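Local coordinates for regulatory protein PcrH (Pseudomonas aeruginosa, PDB 2XCB), which binds the chaperone-binding region of the translocator protein PopD and so probably acts as its type III secretion chaperone, at residues F55-A60 / S74-G78; I83-P89 / A114-A118. All coordinates share one frame; numbering follows the deposited sequence.

Contact 1 (F55-A60 / S74-G78)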
loop_
_atom_site.group_PDB
_atom_site.type_symbol
_atom_site.label_atom_id
_atom_site.label_comp_id
_atom_site.label_asym_id
_atom_site.label_seq_id
_atom_site.Cartn_x
_atom_site.Cartn_y
_atom_site.Cartn_z
ATOM N N PHE A 55 10.168 -9.697 4.227
ATOM C CA PHE A 55 11.342 -9.378 5.106
ATOM C C PHE A 55 12.603 -9.172 4.278
ATOM O O PHE A 55 13.498 -8.372 4.646
ATOM C CB PHE A 55 11.507 -10.457 6.179
ATOM C CG PHE A 55 10.329 -10.469 7.148
ATOM C CD1 PHE A 55 10.274 -9.563 8.215
ATOM C CD2 PHE A 55 9.257 -11.293 6.933
ATOM C CE1 PHE A 55 9.120 -9.501 9.077
ATOM C CE2 PHE A 55 8.111 -11.236 7.802
ATOM C CZ PHE A 55 8.048 -10.368 8.839
ATOM N N LEU A 56 12.667 -9.925 3.181
ATOM C CA LEU A 56 13.661 -9.760 2.082
ATOM C C LEU A 56 13.506 -8.383 1.537
ATOM O O LEU A 56 14.475 -7.639 1.401
ATOM C CB LEU A 56 13.474 -10.836 0.954
ATOM C CG LEU A 56 14.684 -10.772 -0.028
ATOM C CD1 LEU A 56 16.010 -11.038 0.730
ATOM C CD2 LEU A 56 14.505 -11.716 -1.198
ATOM N N GLY A 57 12.269 -8.008 1.190
ATOM C CA GLY A 57 11.999 -6.625 0.685
ATOM C C GLY A 57 12.417 -5.499 1.671
ATOM O O GLY A 57 13.165 -4.544 1.300
ATOM N N LEU A 58 11.999 -5.651 2.920
ATOM C CA LEU A 58 12.314 -4.642 3.946
ATOM C C LEU A 58 13.847 -4.592 4.056
ATOM O O LEU A 58 14.475 -3.490 4.094
ATOM C CB LEU A 58 11.640 -5.065 5.261
ATOM C CG LEU A 58 11.857 -4.181 6.513
ATOM C CD1 LEU A 58 11.480 -2.752 6.186
ATOM C CD2 LEU A 58 11.188 -4.652 7.866
ATOM N N GLY A 59 14.469 -5.765 4.261
ATOM C CA GLY A 59 15.996 -5.819 4.313
ATOM C C GLY A 59 16.690 -5.143 3.165
ATOM O O GLY A 59 17.568 -4.357 3.386
ATOM N N ALA A 60 16.265 -5.420 1.921
ATOM C CA ALA A 60 16.901 -4.900 0.754
ATOM C C ALA A 60 16.795 -3.360 0.733
ATOM O O ALA A 60 17.759 -2.648 0.353
ATOM C CB ALA A 60 16.234 -5.527 -0.461
ATOM N N SER A 74 16.041 -7.573 9.760
ATOM C CA SER A 74 15.009 -8.090 8.828
ATOM C C SER A 74 15.405 -9.400 8.107
ATOM O O SER A 74 14.593 -10.368 7.912
ATOM C CB SER A 74 14.700 -6.981 7.813
ATOM O OG SER A 74 13.487 -7.329 7.139
ATOM N N TYR A 75 16.659 -9.409 7.645
ATOM C CA TYR A 75 17.260 -10.584 7.071
ATOM C C TYR A 75 17.317 -11.702 8.087
ATOM O O TYR A 75 17.052 -12.837 7.767
ATOM C CB TYR A 75 18.689 -10.243 6.605
ATOM C CG TYR A 75 18.772 -9.322 5.394
ATOM C CD1 TYR A 75 17.797 -9.348 4.403
ATOM C CD2 TYR A 75 19.948 -8.550 5.151
ATOM C CE1 TYR A 75 17.874 -8.544 3.276
ATOM C CE2 TYR A 75 20.047 -7.738 4.042
ATOM C CZ TYR A 75 19.018 -7.771 3.078
ATOM O OH TYR A 75 19.142 -6.970 1.978
ATOM N N SER A 76 17.647 -11.398 9.355
ATOM C CA SER A 76 17.722 -12.456 10.328
ATOM C C SER A 76 16.363 -13.133 10.543
ATOM O O SER A 76 16.247 -14.382 10.615
ATOM C CB SER A 76 18.211 -11.901 11.653
ATOM O OG SER A 76 18.467 -13.029 12.418
ATOM N N TYR A 77 15.318 -12.308 10.643
ATOM C CA TYR A 77 13.962 -12.898 10.786
ATOM C C TYR A 77 13.531 -13.646 9.509
ATOM O O TYR A 77 13.065 -14.795 9.536
ATOM C CB TYR A 77 12.949 -11.848 11.228
ATOM C CG TYR A 77 11.599 -12.466 11.468
ATOM C CD1 TYR A 77 11.278 -13.066 12.680
ATOM C CD2 TYR A 77 10.617 -12.452 10.466
ATOM C CE1 TYR A 77 9.975 -13.655 12.926
ATOM C CE2 TYR A 77 9.318 -13.060 10.706
ATOM C CZ TYR A 77 9.021 -13.634 11.929
ATOM O OH TYR A 77 7.771 -14.244 12.118
ATOM N N GLY A 78 13.747 -13.025 8.371
ATOM C CA GLY A 78 13.407 -13.688 7.148
ATOM C C GLY A 78 13.984 -15.101 7.039
ATOM O O GLY A 78 13.319 -16.056 6.600
#
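The rings of F55 and Y77 meet in a T-shaped stack, centroids 4.7 Å apart and planes inclined at 58°. The CD2–CE2 edge of Y77 comes down on one face of F55; Y77 CD2 sits over the middle of that ring, and Y77 CE2 approaches F55 CZ to 3.5 Å. F55 reaches this place with CG anti to its carbonyl carbon (chi1 -66°), whereas CG of Y77 is anti to the backbone N (chi1 -176°). The Y77 hydroxyl is held by the carbonyl of H49. S74 OG, beside the edge of the F55 ring, donates to the F55 backbone O over 2.7 Å, in the carbonyl plane and on a lone pair. G59 N bonds the same oxygen within its helix, giving this buried carbonyl two donors, while L58 CB, CG and CD2 pack against the serine hydroxyl.

The axes of segments 55-60 and 74-78, on helices 52-64 and 68-81, run antiparallel and approach to 8.2 Å, consistent with the helix packing of the tetratricopeptide-repeat fold of this chaperone class. With no side chain on G59, the Y75 ring can come up to the backbone: Y75 CE1 is 3.5 Å from G59 CA. L56 CD1 packs against Y75 CE1 at 4.0 Å, and L56 O lies at the ring's edge. Y75 OH is hydrogen-bonded to Q63, and L56, A60 and Y75 also pack against apolar side chains of the bound peptide.

Contact 2 (I83-P89 / A114-A118)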
loop_
_atom_site.group_PDB
_atom_site.type_symbol
_atom_site.label_atom_id
_atom_site.label_comp_id
_atom_site.label_asym_id
_atom_site.label_seq_id
_atom_site.Cartn_x
_atom_site.Cartn_y
_atom_site.Cartn_z
ATOM N N ILE A 83 14.267 -21.245 5.742
ATOM C CA ILE A 83 15.602 -21.719 6.077
ATOM C C ILE A 83 16.434 -22.148 4.855
ATOM O O ILE A 83 17.629 -22.331 4.986
ATOM C CB ILE A 83 15.520 -22.870 7.073
ATOM C CG1 ILE A 83 14.673 -23.992 6.512
ATOM C CG2 ILE A 83 15.010 -22.418 8.443
ATOM C CD1 ILE A 83 14.539 -25.208 7.590
ATOM N N ASN A 84 15.813 -22.316 3.692
ATOM C CA ASN A 84 16.488 -22.691 2.428
ATOM C C ASN A 84 16.955 -21.508 1.530
ATOM O O ASN A 84 17.704 -21.686 0.593
ATOM C CB ASN A 84 15.569 -23.592 1.610
ATOM C CG ASN A 84 15.496 -24.993 2.197
ATOM O OD1 ASN A 84 16.498 -25.444 2.772
ATOM N ND2 ASN A 84 14.318 -25.660 2.126
ATOM N N GLU A 85 16.471 -20.306 1.837
ATOM C CA GLU A 85 16.717 -19.143 0.968
ATOM C C GLU A 85 18.114 -18.560 1.182
ATOM O O GLU A 85 18.432 -18.003 2.266
ATOM C CB GLU A 85 15.591 -18.098 1.216
ATOM C CG GLU A 85 15.810 -16.735 0.643
ATOM C CD GLU A 85 15.828 -16.843 -0.851
ATOM O OE1 GLU A 85 14.752 -17.117 -1.456
ATOM O OE2 GLU A 85 16.948 -16.697 -1.379
ATOM N N PRO A 86 18.960 -18.658 0.146
ATOM C CA PRO A 86 20.364 -18.185 0.181
ATOM C C PRO A 86 20.474 -16.666 0.214
ATOM O O PRO A 86 21.498 -16.150 0.700
ATOM C CB PRO A 86 20.949 -18.745 -1.126
ATOM C CG PRO A 86 19.729 -18.846 -2.026
ATOM C CD PRO A 86 18.671 -19.374 -1.107
ATOM N N ARG A 87 19.447 -15.920 -0.246
ATOM C CA ARG A 87 19.535 -14.455 -0.256
ATOM C C ARG A 87 19.703 -13.842 1.128
ATOM O O ARG A 87 20.376 -12.844 1.265
ATOM C CB ARG A 87 18.368 -13.802 -0.971
ATOM C CG ARG A 87 18.520 -13.924 -2.470
ATOM C CD ARG A 87 17.205 -13.565 -3.328
ATOM N NE ARG A 87 16.147 -14.551 -3.131
ATOM C CZ ARG A 87 14.938 -14.522 -3.726
ATOM N NH1 ARG A 87 14.590 -13.501 -4.522
ATOM N NH2 ARG A 87 14.060 -15.509 -3.491
ATOM N N PHE A 88 19.057 -14.413 2.129
ATOM C CA PHE A 88 19.167 -13.869 3.465
ATOM C C PHE A 88 20.609 -13.856 3.940
ATOM O O PHE A 88 21.102 -12.802 4.276
ATOM C CB PHE A 88 18.230 -14.628 4.411
ATOM C CG PHE A 88 16.726 -14.327 4.144
ATOM C CD1 PHE A 88 16.232 -13.011 4.265
ATOM C CD2 PHE A 88 15.870 -15.341 3.670
ATOM C CE1 PHE A 88 14.853 -12.709 4.068
ATOM C CE2 PHE A 88 14.503 -15.090 3.415
ATOM C CZ PHE A 88 13.979 -13.739 3.622
ATOM N N PRO A 89 21.293 -15.030 4.016
ATOM C CA PRO A 89 22.660 -14.914 4.625
ATOM C C PRO A 89 23.618 -14.208 3.677
ATOM O O PRO A 89 24.500 -13.534 4.080
ATOM C CB PRO A 89 23.085 -16.397 4.788
ATOM C CG PRO A 89 22.090 -17.213 4.019
ATOM C CD PRO A 89 20.796 -16.411 4.108
ATOM N N ALA A 114 26.276 -22.683 0.773
ATOM C CA ALA A 114 25.662 -23.992 1.038
ATOM C C ALA A 114 24.198 -24.023 0.572
ATOM O O ALA A 114 23.787 -24.996 -0.096
ATOM C CB ALA A 114 25.754 -24.300 2.492
ATOM N N LEU A 115 23.420 -22.969 0.899
ATOM C CA LEU A 115 21.990 -22.963 0.508
ATOM C C LEU A 115 21.878 -22.860 -0.995
ATOM O O LEU A 115 21.079 -23.572 -1.608
ATOM C CB LEU A 115 21.192 -21.835 1.189
ATOM C CG LEU A 115 21.187 -21.877 2.718
ATOM C CD1 LEU A 115 20.354 -20.772 3.323
ATOM C CD2 LEU A 115 20.549 -23.162 3.136
ATOM N N ALA A 116 22.680 -21.986 -1.608
ATOM C CA ALA A 116 22.563 -21.796 -3.064
ATOM C C ALA A 116 23.060 -23.050 -3.787
ATOM O O ALA A 116 22.456 -23.450 -4.772
ATOM C CB ALA A 116 23.289 -20.501 -3.561
ATOM N N ALA A 117 24.108 -23.724 -3.267
ATOM C CA ALA A 117 24.582 -24.971 -3.932
ATOM C C ALA A 117 23.502 -26.076 -4.024
ATOM O O ALA A 117 23.525 -26.887 -4.930
ATOM C CB ALA A 117 25.898 -25.534 -3.274
ATOM N N ALA A 118 22.571 -26.114 -3.090
ATOM C CA ALA A 118 21.588 -27.156 -3.099
ATOM C C ALA A 118 20.409 -26.922 -4.099
ATOM O O ALA A 118 19.505 -27.743 -4.166
ATOM C CB ALA A 118 21.060 -27.349 -1.709
#
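With CG anti to its carbonyl carbon (chi1 -60°) and an extended chi2 of -178°, L115 carries its two methyls into the turn 83-86. There it meets backbone oxygens as much as side chains: CD1 lies 3.5 Å from E85 O and 3.6 Å from I83 O, CD2 comes close to I83 O as well, and L115 CB rests 3.5 Å from N84 O. P86 covers the root of the leucine, its CB touching L115 CB and, at 3.8 Å, A116 CB. P89, one turn on, sets CG against L115 CD1, the two side chains crossing at about a right angle. The turn into helix 87-98 and its first turn thus pack on the end of helix 102-117 without a polar bond between them, relying on shape; Q119 NE2 satisfies N84 O.

On the far side of the turn, E85 caps the start of helix 87-98. Its OE2 takes R87 N on the anti lone pair, and R87 grips the carboxylate side-on from above its plane, NE to OE2 at 2.9 Å and NH2 to OE1 at 2.7 Å. These three bonds probably make E85 a second-shell residue, fixing R87 while NH1 and NH2 bond the bound peptide.

How the contacts relate
Contact 1 joins helices 52-64 and 68-81 near the centre of the chain; contact 2 follows it in series, packing the turn that leads into helix 87-98, and that helix's first turn, on the end of helix 102-117. Their centres are about 14 Å apart, yet they touch directly: F88 of helix 87-98 packs into the helix pair 52-64/68-81, its ring against G78 O, Y75 O and L56 N. L56 CD2 also meets R87 NH1 at 3.8 Å. Both contacts reach the bound peptide, one by packing and the other by hydrogen bonds, consistent with a shared binding surface for PopD.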